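Local coordinates for protein isomerase/lactonizing enzyme (Agrobacterium tumefaciens, PDB 1RVK) that is of unknown function but, as a magnesium-binding member of the enolase superfamily, probably abstracts a proton alpha to a substrate carboxylate, at residues Q118-Y121 and K122-G126; G287-T290 and P291-T295; E369-F373 and T374-N378. One frame throughout, in Å; residues are numbered along the deposited sequence.

Interaction 1: residues Q118-Y121 and K122-G126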
loop_
_atom_site.group_PDB
_atom_site.type_symbol
_atom_site.label_atom_id
_atom_site.label_comp_id
_atom_site.label_asym_id
_atom_site.label_seq_id
_atom_site.Cartn_x
_atom_site.Cartn_y
_atom_site.Cartn_z
ATOM N N GLN A 118 -2.029 22.824 -6.001
ATOM C CA GLN A 118 -1.830 21.814 -7.038
ATOM C C GLN A 118 -1.889 20.379 -6.523
ATOM O O GLN A 118 -1.375 20.082 -5.446
ATOM C CB GLN A 118 -0.453 22.007 -7.676
ATOM C CG GLN A 118 -0.239 23.338 -8.364
ATOM C CD GLN A 118 -0.981 23.419 -9.671
ATOM O OE1 GLN A 118 -0.847 22.541 -10.526
ATOM N NE2 GLN A 118 -1.764 24.475 -9.844
ATOM N N PRO A 119 -2.519 19.471 -7.287
ATOM C CA PRO A 119 -2.577 18.075 -6.836
ATOM C C PRO A 119 -1.132 17.577 -6.920
ATOM O O PRO A 119 -0.398 17.968 -7.832
ATOM C CB PRO A 119 -3.464 17.403 -7.880
ATOM C CG PRO A 119 -4.341 18.530 -8.371
ATOM C CD PRO A 119 -3.365 19.679 -8.474
ATOM N N VAL A 120 -0.715 16.731 -5.987
ATOM C CA VAL A 120 0.663 16.251 -6.005
ATOM C C VAL A 120 1.092 15.592 -7.317
ATOM O O VAL A 120 2.192 15.855 -7.806
ATOM C CB VAL A 120 0.934 15.294 -4.810
ATOM C CG1 VAL A 120 2.228 14.497 -5.028
ATOM C CG2 VAL A 120 1.052 16.115 -3.527
ATOM N N TYR A 121 0.238 14.762 -7.910
ATOM C CA TYR A 121 0.639 14.107 -9.153
ATOM C C TYR A 121 0.844 15.095 -10.299
ATOM O O TYR A 121 1.641 14.840 -11.197
ATOM C CB TYR A 121 -0.360 13.004 -9.539
ATOM C CG TYR A 121 -1.624 13.443 -10.247
ATOM C CD1 TYR A 121 -1.785 13.236 -11.619
ATOM C CD2 TYR A 121 -2.687 13.993 -9.538
ATOM C CE1 TYR A 121 -2.984 13.555 -12.264
ATOM C CE2 TYR A 121 -3.883 14.321 -10.172
ATOM C CZ TYR A 121 -4.029 14.094 -11.529
ATOM O OH TYR A 121 -5.238 14.369 -12.134
ATOM N N LYS A 122 0.141 16.226 -10.260
ATOM C CA LYS A 122 0.293 17.249 -11.292
ATOM C C LYS A 122 1.604 18.009 -11.085
ATOM O O LYS A 122 2.204 18.500 -12.045
ATOM C CB LYS A 122 -0.887 18.225 -11.252
ATOM C CG LYS A 122 -2.204 17.638 -11.740
ATOM C CD LYS A 122 -2.227 17.455 -13.255
ATOM C CE LYS A 122 -3.590 16.949 -13.710
ATOM N NZ LYS A 122 -3.714 16.832 -15.189
ATOM N N LEU A 123 2.039 18.107 -9.830
ATOM C CA LEU A 123 3.289 18.787 -9.491
ATOM C C LEU A 123 4.469 17.932 -9.923
ATOM O O LEU A 123 5.487 18.439 -10.395
ATOM C CB LEU A 123 3.385 19.033 -7.984
ATOM C CG LEU A 123 2.591 20.198 -7.399
ATOM C CD1 LEU A 123 2.850 20.278 -5.898
ATOM C CD2 LEU A 123 3.008 21.496 -8.081
ATOM N N ILE A 124 4.326 16.627 -9.743
ATOM C CA ILE A 124 5.369 15.687 -10.126
ATOM C C ILE A 124 5.489 15.684 -11.642
ATOM O O ILE A 124 6.586 15.670 -12.196
ATOM C CB ILE A 124 5.014 14.258 -9.664
ATOM C CG1 ILE A 124 5.022 14.189 -8.135
ATOM C CG2 ILE A 124 5.989 13.254 -10.271
ATOM C CD1 ILE A 124 4.461 12.890 -7.571
ATOM N N GLY A 125 4.334 15.723 -12.296
ATOM C CA GLY A 125 4.261 15.679 -13.743
ATOM C C GLY A 125 3.295 14.538 -13.995
ATOM O O GLY A 125 3.667 13.371 -13.910
ATOM N N GLY A 126 2.049 14.871 -14.299
ATOM C CA GLY A 126 1.045 13.842 -14.494
ATOM C C GLY A 126 1.118 12.967 -15.726
ATOM O O GLY A 126 1.578 13.394 -16.787
#
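Lys122 lays its aliphatic chain over one face of the Tyr121 ring: CG stands 4.0 Å from the centroid of the Tyr121 ring and 11° off the ring normal, a CH-pi contact. The two side chains run alongside each other in the same direction. Lys122 is bent at its second torsion (chi2 -73°), which folds the chain back over the ring and brings CE within 3.4 Å of Tyr121 OH. Both polar ends then meet Asp129 OD1, the lysine by a salt bridge and the tyrosine by a hydrogen bond.

Two carbon contacts accompany it. Gln118 CB touches Leu123 CD2 at 3.5 Å, and Val120 CG1 meets Ile124 CD1 at 3.7 Å.

Backbone bonds define one short helix with Pro119 as N-cap. Ile124 N donates to Val120 O at 3.0 Å, and Leu123 N to Pro119 O at 3.2 Å. Gly125 N closes on Tyr121 O at 3.0 Å, and Gly125 leaves helical geometry with positive phi.

Around this turn, Val120 and Ile124 pack on Trp109 of helix 98-116 while Tyr121 and Ile124 reach Ala320 and Ala321 of helix 313-321, wedging helix 120-124 between the two.

Interaction 2: residues G287-T290 and P291-T295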
loop_
_atom_site.group_PDB
_atom_site.type_symbol
_atom_site.label_atom_id
_atom_site.label_comp_id
_atom_site.label_asym_id
_atom_site.label_seq_id
_atom_site.Cartn_x
_atom_site.Cartn_y
_atom_site.Cartn_z
ATOM N N GLY A 287 9.676 4.259 2.195
ATOM C CA GLY A 287 9.931 5.515 2.877
ATOM C C GLY A 287 9.385 6.803 2.300
ATOM O O GLY A 287 9.963 7.865 2.527
ATOM N N GLY A 288 8.290 6.731 1.550
ATOM C CA GLY A 288 7.715 7.951 1.012
ATOM C C GLY A 288 7.484 8.010 -0.485
ATOM O O GLY A 288 7.852 7.102 -1.234
ATOM N N ILE A 289 6.850 9.096 -0.911
ATOM C CA ILE A 289 6.559 9.326 -2.316
ATOM C C ILE A 289 7.863 9.541 -3.081
ATOM O O ILE A 289 8.033 9.027 -4.181
ATOM C CB ILE A 289 5.633 10.562 -2.479
ATOM C CG1 ILE A 289 4.235 10.216 -1.965
ATOM C CG2 ILE A 289 5.559 10.995 -3.938
ATOM C CD1 ILE A 289 3.309 11.416 -1.854
ATOM N N THR A 290 8.793 10.284 -2.489
ATOM C CA THR A 290 10.068 10.548 -3.151
ATOM C C THR A 290 10.786 9.250 -3.551
ATOM O O THR A 290 11.096 9.052 -4.724
ATOM C CB THR A 290 10.965 11.427 -2.264
ATOM O OG1 THR A 290 10.263 12.641 -1.951
ATOM C CG2 THR A 290 12.263 11.778 -2.987
ATOM N N PRO A 291 11.052 8.346 -2.592
ATOM C CA PRO A 291 11.731 7.104 -2.987
ATOM C C PRO A 291 10.852 6.183 -3.838
ATOM O O PRO A 291 11.360 5.382 -4.621
ATOM C CB PRO A 291 12.130 6.481 -1.644
ATOM C CG PRO A 291 11.096 7.017 -0.692
ATOM C CD PRO A 291 10.975 8.456 -1.125
ATOM N N ALA A 292 9.533 6.294 -3.696
ATOM C CA ALA A 292 8.636 5.459 -4.495
ATOM C C ALA A 292 8.801 5.854 -5.960
ATOM O O ALA A 292 8.862 4.998 -6.845
ATOM C CB ALA A 292 7.185 5.653 -4.053
ATOM N N LEU A 293 8.877 7.155 -6.218
ATOM C CA LEU A 293 9.056 7.631 -7.583
ATOM C C LEU A 293 10.386 7.126 -8.130
ATOM O O LEU A 293 10.477 6.757 -9.298
ATOM C CB LEU A 293 9.005 9.163 -7.634
ATOM C CG LEU A 293 7.610 9.805 -7.675
ATOM C CD1 LEU A 293 6.951 9.517 -9.012
ATOM C CD2 LEU A 293 6.751 9.267 -6.559
ATOM N N LYS A 294 11.416 7.101 -7.287
ATOM C CA LYS A 294 12.715 6.609 -7.732
ATOM C C LYS A 294 12.617 5.147 -8.153
ATOM O O LYS A 294 13.216 4.744 -9.149
ATOM C CB LYS A 294 13.764 6.762 -6.626
ATOM C CG LYS A 294 14.099 8.210 -6.313
ATOM C CD LYS A 294 15.146 8.310 -5.230
ATOM C CE LYS A 294 15.486 9.771 -4.949
ATOM N NZ LYS A 294 16.440 9.887 -3.823
ATOM N N THR A 295 11.863 4.349 -7.401
ATOM C CA THR A 295 11.706 2.939 -7.742
ATOM C C THR A 295 10.923 2.775 -9.049
ATOM O O THR A 295 11.176 1.846 -9.814
ATOM C CB THR A 295 10.981 2.150 -6.619
ATOM O OG1 THR A 295 9.632 2.613 -6.491
ATOM C CG2 THR A 295 11.698 2.336 -5.291
#
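Ile289 lies alongside Leu293, one turn further on, with Ile289 CG2 and Leu293 CD2 modelled 3.4 Å apart, although Leu293 CD2 is less surely placed and the exact distance is doubtful. This is the first turn of helix 289-301, which comes after strand 278-281 and the short helix 283-286 in the barrel domain, with Gly288 as its N-cap. The CG2 branch of Ile289 is anti to the backbone N (CG1 at chi1 -71°), and this sets it on the Leu293 side.

Pro291 occupies the first turn, where its nitrogen has no hydrogen to offer. Its ring folds back over the cap: CG comes within 3.3 Å of Gly288 O and 3.5 Å of Gly287 C. Both glycines have positive phi, at which a CB would press on the preceding carbonyl oxygen.

Thr290 crosses the proline ring at about a right angle, and its OG1 is held by Asp105 and Trp109 of helix 98-116. Lys294 passes its CG 3.5 Å from Thr290 O and extends to a salt bridge with Glu79 of helix 78-89. The barrel helix is thus tied to two helices preceding the barrel in the chain.

Ala292 N donates to Gly288 O at 3.1 Å. One turn along, Lys294 N donates to Thr290 O at 3.2 Å, the donor tilted 18° from the carbonyl plane.

Interaction 3: residues E369-F373 and T374-N378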
loop_
_atom_site.group_PDB
_atom_site.type_symbol
_atom_site.label_atom_id
_atom_site.label_comp_id
_atom_site.label_asym_id
_atom_site.label_seq_id
_atom_site.Cartn_x
_atom_site.Cartn_y
_atom_site.Cartn_z
ATOM N N GLU A 369 -6.516 14.745 0.273
ATOM C CA GLU A 369 -7.318 14.104 1.302
ATOM C C GLU A 369 -8.242 15.177 1.884
ATOM O O GLU A 369 -7.786 16.205 2.390
ATOM C CB GLU A 369 -6.411 13.474 2.369
ATOM C CG GLU A 369 -5.466 12.417 1.775
ATOM C CD GLU A 369 -4.693 11.615 2.813
ATOM O OE1 GLU A 369 -4.051 12.220 3.691
ATOM O OE2 GLU A 369 -4.715 10.366 2.740
ATOM N N ASP A 370 -9.544 14.938 1.768
ATOM C CA ASP A 370 -10.577 15.865 2.242
ATOM C C ASP A 370 -10.742 15.664 3.747
ATOM O O ASP A 370 -11.684 15.015 4.205
ATOM C CB ASP A 370 -11.889 15.563 1.508
ATOM C CG ASP A 370 -12.875 16.717 1.555
ATOM O OD1 ASP A 370 -13.976 16.570 0.982
ATOM O OD2 ASP A 370 -12.553 17.764 2.156
ATOM N N ILE A 371 -9.816 16.239 4.507
ATOM C CA ILE A 371 -9.787 16.085 5.955
ATOM C C ILE A 371 -10.883 16.784 6.753
ATOM O O ILE A 371 -11.130 17.978 6.588
ATOM C CB ILE A 371 -8.415 16.533 6.498
ATOM C CG1 ILE A 371 -7.308 15.803 5.729
ATOM C CG2 ILE A 371 -8.315 16.230 7.987
ATOM C CD1 ILE A 371 -5.911 16.278 6.048
ATOM N N ASP A 372 -11.538 16.020 7.623
ATOM C CA ASP A 372 -12.589 16.561 8.478
ATOM C C ASP A 372 -11.892 16.955 9.777
ATOM O O ASP A 372 -11.869 16.183 10.736
ATOM C CB ASP A 372 -13.654 15.498 8.764
ATOM C CG ASP A 372 -14.905 16.077 9.419
ATOM O OD1 ASP A 372 -14.800 17.113 10.109
ATOM O OD2 ASP A 372 -15.994 15.485 9.254
ATOM N N PHE A 373 -11.310 18.150 9.798
ATOM C CA PHE A 373 -10.594 18.624 10.979
ATOM C C PHE A 373 -11.481 18.733 12.213
ATOM O O PHE A 373 -11.017 18.541 13.339
ATOM C CB PHE A 373 -9.933 19.974 10.693
ATOM C CG PHE A 373 -8.875 19.912 9.627
ATOM C CD1 PHE A 373 -9.193 20.164 8.296
ATOM C CD2 PHE A 373 -7.567 19.570 9.951
ATOM C CE1 PHE A 373 -8.223 20.076 7.301
ATOM C CE2 PHE A 373 -6.588 19.478 8.963
ATOM C CZ PHE A 373 -6.917 19.731 7.635
ATOM N N THR A 374 -12.757 19.037 12.001
ATOM C CA THR A 374 -13.696 19.158 13.111
ATOM C C THR A 374 -13.886 17.809 13.799
ATOM O O THR A 374 -13.914 17.733 15.025
ATOM C CB THR A 374 -15.063 19.678 12.630
ATOM O OG1 THR A 374 -14.899 20.984 12.067
ATOM C CG2 THR A 374 -16.044 19.747 13.787
ATOM N N PHE A 375 -14.012 16.747 13.008
ATOM C CA PHE A 375 -14.183 15.412 13.569
ATOM C C PHE A 375 -12.952 15.024 14.382
ATOM O O PHE A 375 -13.062 14.488 15.487
ATOM C CB PHE A 375 -14.415 14.384 12.453
ATOM C CG PHE A 375 -14.436 12.959 12.936
ATOM C CD1 PHE A 375 -13.252 12.252 13.118
ATOM C CD2 PHE A 375 -15.640 12.335 13.248
ATOM C CE1 PHE A 375 -13.266 10.945 13.607
ATOM C CE2 PHE A 375 -15.665 11.028 13.738
ATOM C CZ PHE A 375 -14.476 10.331 13.917
ATOM N N ILE A 376 -11.777 15.299 13.832
ATOM C CA ILE A 376 -10.539 14.969 14.515
ATOM C C ILE A 376 -10.445 15.720 15.841
ATOM O O ILE A 376 -10.048 15.158 16.860
ATOM C CB ILE A 376 -9.325 15.295 13.624
ATOM C CG1 ILE A 376 -9.331 14.362 12.409
ATOM C CG2 ILE A 376 -8.037 15.148 14.416
ATOM C CD1 ILE A 376 -8.284 14.687 11.355
ATOM N N ASP A 377 -10.830 16.990 15.832
ATOM C CA ASP A 377 -10.780 17.783 17.050
ATOM C C ASP A 377 -11.763 17.259 18.098
ATOM O O ASP A 377 -11.479 17.283 19.293
ATOM C CB ASP A 377 -11.088 19.247 16.736
ATOM C CG ASP A 377 -10.942 20.141 17.948
ATOM O OD1 ASP A 377 -9.843 20.157 18.540
ATOM O OD2 ASP A 377 -11.924 20.825 18.307
ATOM N N ASN A 378 -12.916 16.777 17.646
ATOM C CA ASN A 378 -13.940 16.257 18.553
ATOM C C ASN A 378 -13.651 14.852 19.069
ATOM O O ASN A 378 -14.330 14.367 19.975
ATOM C CB ASN A 378 -15.302 16.258 17.855
ATOM C CG ASN A 378 -15.880 17.650 17.705
ATOM O OD1 ASN A 378 -16.798 17.874 16.913
ATOM N ND2 ASN A 378 -15.354 18.594 18.477
#
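The N-terminal cap of helix 373-378, close to the chain's C-terminus, is built on Asp372. Its OD1 accepts from Phe375 N at 3.0 Å, with an N-H...O angle of 156°. The amide arrives well above the carboxylate plane, 63° out of it. With CG anti to the backbone N (chi1 -169°), the carboxylate swings over the start of the helix and rests on Phe375, where Asp372 CG lies 3.5 Å from Phe375 CB. Amides at a helix start would be expected to stabilise the aspartate's negative charge; Lys347 adds a long, weak ion pair.

The main chain continues the turn: Ile376 N donates to Asp372 O at 3.2 Å, in the carbonyl plane, and Asp377 N to Phe373 O at 2.9 Å.

On the apolar side, Ile371 CG2 does double duty. It touches Ile376 CD1 at 3.7 Å and sits 3.6 Å above the plane of the Phe373 ring, over its centre. Ile371 and Ile376 both pack on Met37 and Phe51, of strands 30-42 and 47-52, and Phe373 meets His49 edge-to-face, so the helix lies against the N-terminal antiparallel sheet. An aspartate side chain accepting from the amide three residues on is the classical helix N-cap.

Overall arrangement
Along the chain the three contacts come in series, each at the start of a helix. Interactions 1 and 2 have centres 14 Å apart and touch: Ile124 CG2 lies 4.1 Å from Leu293 CD1, and Ile124 CD1 lies 4.2 Å from Ile289 CG2. Through these atoms short helix 120-124, in the N-terminal region of the chain, packs on helix 289-301 of the barrel region; both also pack on Trp109 of helix 98-116. Interaction 3 stands apart, its centre 24 Å from interaction 1 and 27 Å from interaction 2, with nearest atoms about 9 Å away in each case. Its helix lies against the N-terminal sheet, so the end of the chain packs back on the sheet formed near its start.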